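Local coordinates for protein short-chain dehydrogenase/reductase SDR (Paraburkholderia phymatum, PDB 5VA8) that binds NADP in a Rossmann-fold domain and, as a member of the short-chain dehydrogenase/reductase family, probably catalyses an NADP(H)-dependent oxidation or reduction, at residues 16-21 / 40-45; 34-39 / 63-68; 51-56 / 67-72. All coordinates share one frame; numbering follows the deposited sequence.

Contact 1: residues 16-21 / 40-45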
ATOM      1  N   LYS A  16     -20.887   9.149 -26.898  1.00 17.58           N
ATOM      2  CA  LYS A  16     -19.443   9.049 -26.929  1.00 14.50           C
ATOM      3  C   LYS A  16     -19.040   7.720 -27.555  1.00 18.41           C
ATOM      4  O   LYS A  16     -19.864   6.825 -27.770  1.00 19.59           O
ATOM      5  CB  LYS A  16     -18.855   9.194 -25.524  1.00 16.66           C
ATOM      6  CG  LYS A  16     -19.026  10.601 -24.954  1.00 19.69           C
ATOM      7  CD  LYS A  16     -18.152  10.808 -23.737  1.00 22.81           C
ATOM      8  CE  LYS A  16     -18.474  12.126 -23.030  1.00 24.56           C
ATOM      9  NZ  LYS A  16     -18.232  13.327 -23.883  1.00 26.75           N
ATOM     10  N   SER A  17     -17.760   7.605 -27.874  1.00 14.58           N
ATOM     11  CA  SER A  17     -17.241   6.421 -28.539  0.53 15.16           C
ATOM     12  C   SER A  17     -16.282   5.686 -27.618  1.00 15.63           C
ATOM     13  O   SER A  17     -15.463   6.301 -26.930  1.00 17.33           O
ATOM     14  CB  SER A  17     -16.544   6.782 -29.850  0.53 21.92           C
ATOM     15  OG  SER A  17     -15.450   7.651 -29.625  0.53 22.21           O
ATOM     16  N   ALA A  18     -16.409   4.351 -27.588  1.00 14.19           N
ATOM     17  CA  ALA A  18     -15.519   3.522 -26.779  1.00 13.49           C
ATOM     18  C   ALA A  18     -14.896   2.420 -27.622  1.00 15.25           C
ATOM     19  O   ALA A  18     -15.562   1.822 -28.470  1.00 15.43           O
ATOM     20  CB  ALA A  18     -16.244   2.882 -25.597  1.00 14.18           C
ATOM     21  N   LEU A  19     -13.615   2.158 -27.373  1.00 12.31           N
ATOM     22  CA  LEU A  19     -12.935   0.977 -27.885  1.00 12.26           C
ATOM     23  C   LEU A  19     -12.785   0.011 -26.717  1.00 13.81           C
ATOM     24  O   LEU A  19     -12.126   0.341 -25.726  1.00 12.71           O
ATOM     25  CB  LEU A  19     -11.574   1.344 -28.481  1.00 11.70           C
ATOM     26  CG  LEU A  19     -10.695   0.201 -28.998  1.00 12.78           C
ATOM     27  CD1 LEU A  19     -11.421  -0.597 -30.085  1.00 15.31           C
ATOM     28  CD2 LEU A  19      -9.377   0.758 -29.540  1.00 15.19           C
ATOM     29  N   VAL A  20     -13.410  -1.159 -26.818  1.00 13.44           N
ATOM     30  CA  VAL A  20     -13.436  -2.139 -25.729  1.00 11.38           C
ATOM     31  C   VAL A  20     -12.700  -3.386 -26.218  1.00 12.81           C
ATOM     32  O   VAL A  20     -13.196  -4.107 -27.096  1.00 14.17           O
ATOM     33  CB  VAL A  20     -14.871  -2.465 -25.290  1.00 13.39           C
ATOM     34  CG1 VAL A  20     -14.869  -3.330 -24.026  1.00 13.98           C
ATOM     35  CG2 VAL A  20     -15.668  -1.164 -25.050  1.00 15.57           C
ATOM     36  N   CYS A  21     -11.516  -3.640 -25.659  1.00 12.04           N
ATOM     37  CA  CYS A  21     -10.669  -4.739 -26.124  1.00 12.82           C
ATOM     38  C   CYS A  21     -11.071  -6.075 -25.515  1.00 15.55           C
ATOM     39  O   CYS A  21     -11.458  -6.155 -24.347  1.00 13.28           O
ATOM     40  CB  CYS A  21      -9.207  -4.461 -25.776  1.00 12.39           C
ATOM     41  SG  CYS A  21      -8.555  -2.981 -26.545  1.00 14.29           S
ATOM     42  N   VAL A  40     -23.268   4.610 -25.106  1.00 17.24           N
ATOM     43  CA  VAL A  40     -21.949   4.721 -25.727  1.00 15.26           C
ATOM     44  C   VAL A  40     -21.903   3.858 -26.981  1.00 17.74           C
ATOM     45  O   VAL A  40     -22.318   2.693 -26.961  1.00 17.20           O
ATOM     46  CB  VAL A  40     -20.848   4.297 -24.741  1.00 15.51           C
ATOM     47  CG1 VAL A  40     -19.475   4.386 -25.407  1.00 15.97           C
ATOM     48  CG2 VAL A  40     -20.903   5.156 -23.475  1.00 17.35           C
ATOM     49  N   ASN A  41     -21.386   4.421 -28.074  1.00 15.52           N
ATOM     50  CA  ASN A  41     -21.102   3.619 -29.262  1.00 16.03           C
ATOM     51  C   ASN A  41     -19.849   2.791 -29.012  1.00 19.46           C
ATOM     52  O   ASN A  41     -18.801   3.344 -28.672  1.00 20.44           O
ATOM     53  CB  ASN A  41     -20.922   4.527 -30.476  1.00 16.42           C
ATOM     54  CG  ASN A  41     -22.173   5.308 -30.803  1.00 19.02           C
ATOM     55  OD1 ASN A  41     -23.262   4.748 -30.893  1.00 20.35           O
ATOM     56  ND2 ASN A  41     -22.027   6.621 -30.968  1.00 23.63           N
ATOM     57  N   VAL A  42     -19.940   1.469 -29.157  1.00 15.03           N
ATOM     58  CA  VAL A  42     -18.840   0.602 -28.746  1.00 14.21           C
ATOM     59  C   VAL A  42     -18.258  -0.115 -29.954  1.00 14.26           C
ATOM     60  O   VAL A  42     -18.987  -0.604 -30.823  1.00 17.20           O
ATOM     61  CB  VAL A  42     -19.263  -0.416 -27.661  1.00 13.30           C
ATOM     62  CG1 VAL A  42     -19.589   0.315 -26.352  1.00 14.57           C
ATOM     63  CG2 VAL A  42     -20.435  -1.267 -28.136  1.00 18.09           C
ATOM     64  N   THR A  43     -16.932  -0.164 -30.002  1.00 13.55           N
ATOM     65  CA  THR A  43     -16.193  -1.015 -30.921  1.00 12.58           C
ATOM     66  C   THR A  43     -15.605  -2.141 -30.090  1.00 14.20           C
ATOM     67  O   THR A  43     -14.805  -1.883 -29.181  1.00 14.35           O
ATOM     68  CB  THR A  43     -15.095  -0.219 -31.623  1.00 14.82           C
ATOM     69  OG1 THR A  43     -15.692   0.790 -32.443  1.00 16.05           O
ATOM     70  CG2 THR A  43     -14.233  -1.132 -32.488  1.00 15.31           C
ATOM     71  N   ILE A  44     -16.025  -3.377 -30.363  1.00 15.40           N
ATOM     72  CA  ILE A  44     -15.570  -4.532 -29.594  1.00 12.44           C
ATOM     73  C   ILE A  44     -14.593  -5.336 -30.440  1.00 12.27           C
ATOM     74  O   ILE A  44     -14.769  -5.485 -31.657  1.00 14.47           O
ATOM     75  CB  ILE A  44     -16.729  -5.417 -29.082  1.00 13.23           C
ATOM     76  CG1 ILE A  44     -17.618  -5.931 -30.211  1.00 15.49           C
ATOM     77  CG2 ILE A  44     -17.579  -4.648 -28.062  1.00 15.18           C
ATOM     78  CD1 ILE A  44     -18.657  -6.946 -29.708  1.00 17.05           C
ATOM     79  N   VAL A  45     -13.554  -5.840 -29.783  1.00 14.10           N
ATOM     80  CA  VAL A  45     -12.435  -6.517 -30.430  1.00 14.00           C
ATOM     81  C   VAL A  45     -12.313  -7.921 -29.856  1.00 13.92           C
ATOM     82  O   VAL A  45     -12.327  -8.098 -28.630  1.00 14.46           O
ATOM     83  CB  VAL A  45     -11.119  -5.743 -30.218  1.00 14.75           C
ATOM     84  CG1 VAL A  45      -9.970  -6.493 -30.849  1.00 18.02           C
ATOM     85  CG2 VAL A  45     -11.217  -4.319 -30.801  1.00 15.91           C
TER
HETATM   86  O   HOH W   1     -17.009   2.914 -31.221  1.00 19.47           O
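The first beta-alpha-beta unit of the Rossmann fold is closed here: strands 17-20 and 41-45 run parallel, their axes 4.8 Å apart at closest approach and turned by 19°. Five backbone hydrogen bonds bridge the gap, the donor N-H coming alternately from one strand and the other. Asn41 N gives to Lys16 O, Ala18 N to Asn41 O, Thr43 N to Ala18 O, Val20 N to Thr43 O and Val45 N to Val20 O. The straightest is Val20 N to Thr43 O, at 2.8 Å with 176° at the hydrogen; the last, Val45 N to Val20 O, is stretched to 3.2 Å and bent to 140°. The connection between the strands is helix 26-37, the usual right-handed crossover of this fold, and its Leu35 lies on Ala18, Val20 and Val40. On that face Ala18 CB meets Val40 CG1 at 3.6 Å; a single methyl leaves room for the valine branch, whose CG1 stands anti to its backbone N. On the face of Leu19 and Thr43 the two side chains cross obliquely. Leu19, with CG anti to its backbone N, extends CD1 to Thr43 CG2 at 3.7 Å and to Val45 CG2 at 3.8 Å. Threonine suits this place because it divides its branches: CG2 faces the leucine, while OG1 is hydrogen-bonded to Gln68 NE2 and, at 2.8 Å, to a water that also lies near Ala18 O. Asn41 OD1 accepts from Asp66 N, tying this strand to the loop before strand 67-71. At the C-terminal end, Val45 reaches the bound NADP.

Contact 2: residues 34-39 / 63-68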
ATOM      1  N   ALA A  34     -22.265  -2.675 -20.577  1.00 15.72           N
ATOM      2  CA  ALA A  34     -22.612  -1.618 -19.630  1.00 15.90           C
ATOM      3  C   ALA A  34     -22.437  -0.241 -20.254  1.00 15.41           C
ATOM      4  O   ALA A  34     -23.269   0.648 -20.038  1.00 17.63           O
ATOM      5  CB  ALA A  34     -21.768  -1.748 -18.363  1.00 18.57           C
ATOM      6  N   LEU A  35     -21.377  -0.052 -21.048  1.00 16.39           N
ATOM      7  CA  LEU A  35     -21.198   1.223 -21.746  1.00 15.09           C
ATOM      8  C   LEU A  35     -22.301   1.438 -22.776  1.00 17.32           C
ATOM      9  O   LEU A  35     -22.893   2.522 -22.850  1.00 16.90           O
ATOM     10  CB  LEU A  35     -19.812   1.282 -22.400  1.00 16.51           C
ATOM     11  CG  LEU A  35     -18.637   1.329 -21.420  1.00 16.12           C
ATOM     12  CD1 LEU A  35     -17.310   1.078 -22.142  1.00 14.98           C
ATOM     13  CD2 LEU A  35     -18.605   2.668 -20.678  1.00 15.98           C
ATOM     14  N   ALA A  36     -22.612   0.407 -23.568  1.00 15.30           N
ATOM     15  CA  ALA A  36     -23.693   0.531 -24.546  1.00 16.38           C
ATOM     16  C   ALA A  36     -25.019   0.866 -23.872  1.00 19.37           C
ATOM     17  O   ALA A  36     -25.821   1.639 -24.416  1.00 18.94           O
ATOM     18  CB  ALA A  36     -23.815  -0.760 -25.358  1.00 16.36           C
ATOM     19  N   ALA A  37     -25.273   0.288 -22.687  1.00 16.81           N
ATOM     20  CA  ALA A  37     -26.509   0.563 -21.963  1.00 19.54           C
ATOM     21  C   ALA A  37     -26.632   2.028 -21.573  1.00 21.62           C
ATOM     22  O   ALA A  37     -27.749   2.517 -21.369  1.00 23.25           O
ATOM     23  CB  ALA A  37     -26.592  -0.308 -20.705  1.00 18.99           C
ATOM     24  N   GLU A  38     -25.513   2.734 -21.456  1.00 19.77           N
ATOM     25  CA  GLU A  38     -25.526   4.162 -21.181  1.00 19.17           C
ATOM     26  C   GLU A  38     -25.391   4.990 -22.454  1.00 22.89           C
ATOM     27  O   GLU A  38     -25.107   6.191 -22.383  1.00 19.78           O
ATOM     28  CB  GLU A  38     -24.423   4.511 -20.181  1.00 23.20           C
ATOM     29  CG  GLU A  38     -24.440   3.665 -18.897  1.00 24.28           C
ATOM     30  CD  GLU A  38     -25.785   3.664 -18.171  1.00 30.26           C
ATOM     31  OE1 GLU A  38     -26.539   4.659 -18.256  1.00 26.99           O
ATOM     32  OE2 GLU A  38     -26.097   2.645 -17.516  1.00 30.40           O
ATOM     33  N   GLY A  39     -25.607   4.373 -23.617  1.00 22.64           N
ATOM     34  CA  GLY A  39     -25.647   5.092 -24.870  1.00 23.16           C
ATOM     35  C   GLY A  39     -24.321   5.277 -25.564  1.00 20.04           C
ATOM     36  O   GLY A  39     -24.259   6.036 -26.537  1.00 19.82           O
ATOM     37  N   ALA A  63     -29.097  -2.446 -26.934  1.00 21.65           N
ATOM     38  CA  ALA A  63     -28.775  -1.078 -26.559  1.00 20.83           C
ATOM     39  C   ALA A  63     -29.114  -0.035 -27.612  1.00 22.24           C
ATOM     40  O   ALA A  63     -29.234   1.146 -27.267  1.00 24.49           O
ATOM     41  CB  ALA A  63     -27.283  -0.966 -26.214  1.00 18.84           C
ATOM     42  N   GLY A  64     -29.263  -0.427 -28.875  1.00 23.10           N
ATOM     43  CA  GLY A  64     -29.609   0.542 -29.896  1.00 28.29           C
ATOM     44  C   GLY A  64     -28.531   1.555 -30.200  1.00 33.97           C
ATOM     45  O   GLY A  64     -28.836   2.628 -30.724  1.00 41.01           O
ATOM     46  N   VAL A  65     -27.283   1.255 -29.868  1.00 20.20           N
ATOM     47  CA  VAL A  65     -26.165   2.118 -30.181  1.00 20.56           C
ATOM     48  C   VAL A  65     -25.456   1.557 -31.408  1.00 20.12           C
ATOM     49  O   VAL A  65     -25.752   0.458 -31.875  1.00 22.66           O
ATOM     50  CB  VAL A  65     -25.178   2.245 -28.991  1.00 19.99           C
ATOM     51  CG1 VAL A  65     -25.904   2.713 -27.734  1.00 20.71           C
ATOM     52  CG2 VAL A  65     -24.496   0.913 -28.742  1.00 18.50           C
ATOM     53  N   ASP A  66     -24.494   2.313 -31.926  1.00 20.66           N
ATOM     54  CA  ASP A  66     -23.635   1.802 -32.985  1.00 22.11           C
ATOM     55  C   ASP A  66     -22.632   0.817 -32.406  1.00 21.35           C
ATOM     56  O   ASP A  66     -21.911   1.139 -31.457  1.00 20.51           O
ATOM     57  CB  ASP A  66     -22.893   2.945 -33.675  1.00 22.67           C
ATOM     58  CG  ASP A  66     -23.818   3.862 -34.448  1.00 41.61           C
ATOM     59  OD1 ASP A  66     -24.876   3.392 -34.923  1.00 43.24           O
ATOM     60  OD2 ASP A  66     -23.482   5.056 -34.584  1.00 48.84           O
ATOM     61  N   VAL A  67     -22.566  -0.380 -32.985  1.00 18.37           N
ATOM     62  CA  VAL A  67     -21.614  -1.396 -32.558  1.00 17.50           C
ATOM     63  C   VAL A  67     -20.745  -1.785 -33.743  1.00 18.48           C
ATOM     64  O   VAL A  67     -21.256  -2.209 -34.788  1.00 22.37           O
ATOM     65  CB  VAL A  67     -22.311  -2.633 -31.975  1.00 18.80           C
ATOM     66  CG1 VAL A  67     -21.267  -3.657 -31.531  1.00 19.89           C
ATOM     67  CG2 VAL A  67     -23.209  -2.233 -30.816  1.00 20.28           C
ATOM     68  N   GLN A  68     -19.440  -1.644 -33.578  1.00 17.15           N
ATOM     69  CA  GLN A  68     -18.472  -2.130 -34.548  1.00 17.21           C
ATOM     70  C   GLN A  68     -17.756  -3.340 -33.974  1.00 19.54           C
ATOM     71  O   GLN A  68     -17.461  -3.390 -32.778  1.00 19.45           O
ATOM     72  CB  GLN A  68     -17.461  -1.049 -34.905  1.00 16.80           C
ATOM     73  CG  GLN A  68     -18.118   0.141 -35.543  1.00 21.57           C
ATOM     74  CD  GLN A  68     -17.128   1.176 -36.009  1.00 31.38           C
ATOM     75  OE1 GLN A  68     -17.278   1.746 -37.091  1.00 39.18           O
ATOM     76  NE2 GLN A  68     -16.109   1.439 -35.193  1.00 28.69           N
TER
HETATM   77  O   HOH W   2     -28.592   2.174 -24.802  1.00 29.43           O
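Helix 26-37 ends within residues 34-39 in a Schellman motif, and the chain at 63-68 leaves its own helix and turns into strand 67-71. In the first turn Gly39 N bonds to Ala36 O at 2.9 Å, while Val40 N reaches back to Leu35 O; Gly39 is the C-prime residue, and its phi of 88° with psi of 10° would press a side chain against the preceding carbonyl oxygen, so glycine fits. Gly64, also at positive phi, is the first residue to leave the helical conformation after Ala63. The two turns come together at Ala37 and Ala63, whose CA atoms are 5.4 Å apart, and at Gly39 and Val65. Ala36 CB lies between two partners, Ala63 CB at 3.6 Å and Val65 CG2 at 3.8 Å; methyl groups let the helix ends come this close. Val65 straddles the helix terminus: CG2, in the crowded position between backbone N and carbonyl carbon, touches Ala36 CB, whereas CG1 lies near Gly39 C and 3.5 Å from Ala36 O. Ile59 of helix 49-63 also rests on Ala36. No direct hydrogen bond joins the segments. Instead one water donates to both Ala36 O, at 2.8 Å, and Ala63 O, at 2.7 Å. Both its protons are spent on these carbonyls, linking the polar backbone through solvent, while methyl groups make the direct contact.

Contact 3: residues 51-56 / 67-72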
ATOM      1  N   THR A  51     -18.071 -15.795 -32.203  1.00 20.51           N
ATOM      2  CA  THR A  51     -18.616 -15.228 -30.977  1.00 18.38           C
ATOM      3  C   THR A  51     -18.596 -13.707 -31.021  1.00 16.92           C
ATOM      4  O   THR A  51     -19.489 -13.060 -30.461  1.00 17.92           O
ATOM      5  CB  THR A  51     -17.842 -15.749 -29.761  1.00 22.73           C
ATOM      6  OG1 THR A  51     -17.932 -17.180 -29.718  1.00 26.07           O
ATOM      7  CG2 THR A  51     -18.434 -15.197 -28.474  1.00 23.07           C
ATOM      8  N   LEU A  52     -17.605 -13.128 -31.704  1.00 16.62           N
ATOM      9  CA  LEU A  52     -17.545 -11.676 -31.848  1.00 16.52           C
ATOM     10  C   LEU A  52     -18.795 -11.137 -32.536  1.00 17.76           C
ATOM     11  O   LEU A  52     -19.413 -10.175 -32.065  1.00 18.21           O
ATOM     12  CB  LEU A  52     -16.290 -11.289 -32.631  1.00 15.34           C
ATOM     13  CG  LEU A  52     -16.186  -9.818 -33.020  1.00 15.08           C
ATOM     14  CD1 LEU A  52     -15.973  -8.947 -31.788  1.00 17.04           C
ATOM     15  CD2 LEU A  52     -15.053  -9.627 -34.036  1.00 21.95           C
ATOM     16  N   ASP A  53     -19.165 -11.733 -33.672  1.00 17.30           N
ATOM     17  CA  ASP A  53     -20.320 -11.253 -34.424  1.00 17.33           C
ATOM     18  C   ASP A  53     -21.607 -11.439 -33.637  1.00 19.32           C
ATOM     19  O   ASP A  53     -22.517 -10.607 -33.712  1.00 20.43           O
ATOM     20  CB  ASP A  53     -20.418 -11.986 -35.764  1.00 18.97           C
ATOM     21  CG  ASP A  53     -19.254 -11.688 -36.685  1.00 20.68           C
ATOM     22  OD1 ASP A  53     -18.490 -10.745 -36.398  1.00 22.33           O
ATOM     23  OD2 ASP A  53     -19.117 -12.405 -37.702  1.00 24.22           O
ATOM     24  N   ALA A  54     -21.705 -12.530 -32.883  1.00 18.52           N
ATOM     25  CA  ALA A  54     -22.924 -12.786 -32.122  1.00 19.62           C
ATOM     26  C   ALA A  54     -23.076 -11.784 -30.984  1.00 20.92           C
ATOM     27  O   ALA A  54     -24.156 -11.215 -30.776  1.00 19.83           O
ATOM     28  CB  ALA A  54     -22.910 -14.219 -31.591  1.00 22.13           C
ATOM     29  N   THR A  55     -21.996 -11.542 -30.242  1.00 17.56           N
ATOM     30  CA  THR A  55     -22.051 -10.543 -29.182  1.00 17.16           C
ATOM     31  C   THR A  55     -22.333  -9.156 -29.747  1.00 18.55           C
ATOM     32  O   THR A  55     -23.088  -8.378 -29.150  1.00 18.19           O
ATOM     33  CB  THR A  55     -20.747 -10.563 -28.387  1.00 15.35           C
ATOM     34  OG1 THR A  55     -20.655 -11.817 -27.697  1.00 17.54           O
ATOM     35  CG2 THR A  55     -20.698  -9.422 -27.371  1.00 14.84           C
ATOM     36  N   ALA A  56     -21.744  -8.825 -30.901  1.00 16.08           N
ATOM     37  CA  ALA A  56     -22.038  -7.529 -31.506  1.00 17.48           C
ATOM     38  C   ALA A  56     -23.526  -7.403 -31.825  1.00 19.44           C
ATOM     39  O   ALA A  56     -24.145  -6.374 -31.528  1.00 18.74           O
ATOM     40  CB  ALA A  56     -21.190  -7.319 -32.760  1.00 18.59           C
ATOM     41  N   VAL A  67     -22.566  -0.380 -32.985  1.00 18.37           N
ATOM     42  CA  VAL A  67     -21.614  -1.396 -32.558  1.00 17.50           C
ATOM     43  C   VAL A  67     -20.745  -1.785 -33.743  1.00 18.48           C
ATOM     44  O   VAL A  67     -21.256  -2.209 -34.788  1.00 22.37           O
ATOM     45  CB  VAL A  67     -22.311  -2.633 -31.975  1.00 18.80           C
ATOM     46  CG1 VAL A  67     -21.267  -3.657 -31.531  1.00 19.89           C
ATOM     47  CG2 VAL A  67     -23.209  -2.233 -30.816  1.00 20.28           C
ATOM     48  N   GLN A  68     -19.440  -1.644 -33.578  1.00 17.15           N
ATOM     49  CA  GLN A  68     -18.472  -2.130 -34.548  1.00 17.21           C
ATOM     50  C   GLN A  68     -17.756  -3.340 -33.974  1.00 19.54           C
ATOM     51  O   GLN A  68     -17.461  -3.390 -32.778  1.00 19.45           O
ATOM     52  CB  GLN A  68     -17.461  -1.049 -34.905  1.00 16.80           C
ATOM     53  CG  GLN A  68     -18.118   0.141 -35.543  1.00 21.57           C
ATOM     54  CD  GLN A  68     -17.128   1.176 -36.009  1.00 31.38           C
ATOM     55  OE1 GLN A  68     -17.278   1.746 -37.091  1.00 39.18           O
ATOM     56  NE2 GLN A  68     -16.109   1.439 -35.193  1.00 28.69           N
ATOM     57  N   ALA A  69     -17.504  -4.324 -34.825  1.00 19.38           N
ATOM     58  CA  ALA A  69     -16.800  -5.533 -34.428  1.00 17.24           C
ATOM     59  C   ALA A  69     -15.518  -5.616 -35.236  1.00 14.40           C
ATOM     60  O   ALA A  69     -15.553  -5.510 -36.465  1.00 19.09           O
ATOM     61  CB  ALA A  69     -17.664  -6.778 -34.657  1.00 20.34           C
ATOM     62  N   VAL A  70     -14.391  -5.780 -34.549  1.00 13.32           N
ATOM     63  CA  VAL A  70     -13.095  -5.939 -35.206  1.00 14.22           C
ATOM     64  C   VAL A  70     -12.539  -7.296 -34.809  1.00 13.48           C
ATOM     65  O   VAL A  70     -12.308  -7.542 -33.618  1.00 15.20           O
ATOM     66  CB  VAL A  70     -12.112  -4.827 -34.815  1.00 16.83           C
ATOM     67  CG1 VAL A  70     -10.768  -5.047 -35.504  1.00 18.57           C
ATOM     68  CG2 VAL A  70     -12.679  -3.472 -35.164  1.00 19.53           C
ATOM     69  N   ALA A  71     -12.311  -8.164 -35.800  1.00 14.78           N
ATOM     70  CA  ALA A  71     -11.721  -9.482 -35.560  1.00 14.32           C
ATOM     71  C   ALA A  71     -10.202  -9.358 -35.664  1.00 12.95           C
ATOM     72  O   ALA A  71      -9.651  -9.268 -36.762  1.00 15.06           O
ATOM     73  CB  ALA A  71     -12.261 -10.508 -36.555  1.00 15.28           C
ATOM     74  N   CYS A  72      -9.523  -9.358 -34.517  1.00 13.30           N
ATOM     75  CA  CYS A  72      -8.069  -9.256 -34.543  1.00 13.23           C
ATOM     76  C   CYS A  72      -7.510  -9.651 -33.186  1.00 13.81           C
ATOM     77  O   CYS A  72      -8.227  -9.691 -32.182  1.00 13.75           O
ATOM     78  CB  CYS A  72      -7.604  -7.840 -34.900  1.00 13.05           C
ATOM     79  SG  CYS A  72      -7.869  -6.677 -33.535  1.00 16.46           S
TER
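Leu52 projects from helix 49-63 toward strand 67-71, and its side chain carries much of the meeting between them. From CB the chain continues to CG anti to the backbone N (chi1 172°), which brings CG to 3.8 Å from Ala69 CB. There it forks. CD1 stays beside the same alanine, 4.0 Å from Ala69 CB, and also meets the carbonyl oxygen of Ile44 in the neighbouring strand. CD2 runs further along strand 67-71, passing 3.5 Å from Val70 O and ending 3.9 Å from Ala71 CB. A branched leucine can thus span three successive residues. The helix is the connection of the second beta-alpha-beta unit of the Rossmann fold, between strands 41-46 and 67-71, and lies almost antiparallel to strand 67-71 (173°), with the axes 8.6 Å apart at closest approach. Such spacing suits the small residues on the facing surfaces. One turn on from Leu52, Ala56 CB sits at 3.9 Å from Val67 CG1 and 4.0 Å from Ala69 CB. Val67 turns that CG1 anti to its backbone N, so that the same methyl also touches Ala56 CA. Val70 starts away from this helix and packs on Ala82 and Ala86 of helix 77-86, putting helices on both faces of strand 67-71. Its backbone bonds to Ile44 and Ala46 of strand 41-46, and just beyond its end Cys72 touches the bound NADP.

Contact 1 is the buried core of the set: two neighbouring strands of the parallel sheet, joined mainly by backbone hydrogen bonds. Contacts 2 and 3 lie farther out, their centres about 17 Å from the centre of the chain, against about 13 Å for contact 1, and both rely on apolar contacts without a direct hydrogen bond across. Their segments overlap at Val67 and Gln68, but contact 2 is made just before strand 67-71, an outermost strand within this chain, and contact 3, partly buried, on the strand itself. Contact 2, at the surface, leaves its polar link to water. Strand 41-46 connects them: Ile44 N probably bonds Gln68 O, and Val45 packs on Cys72 beside NADP.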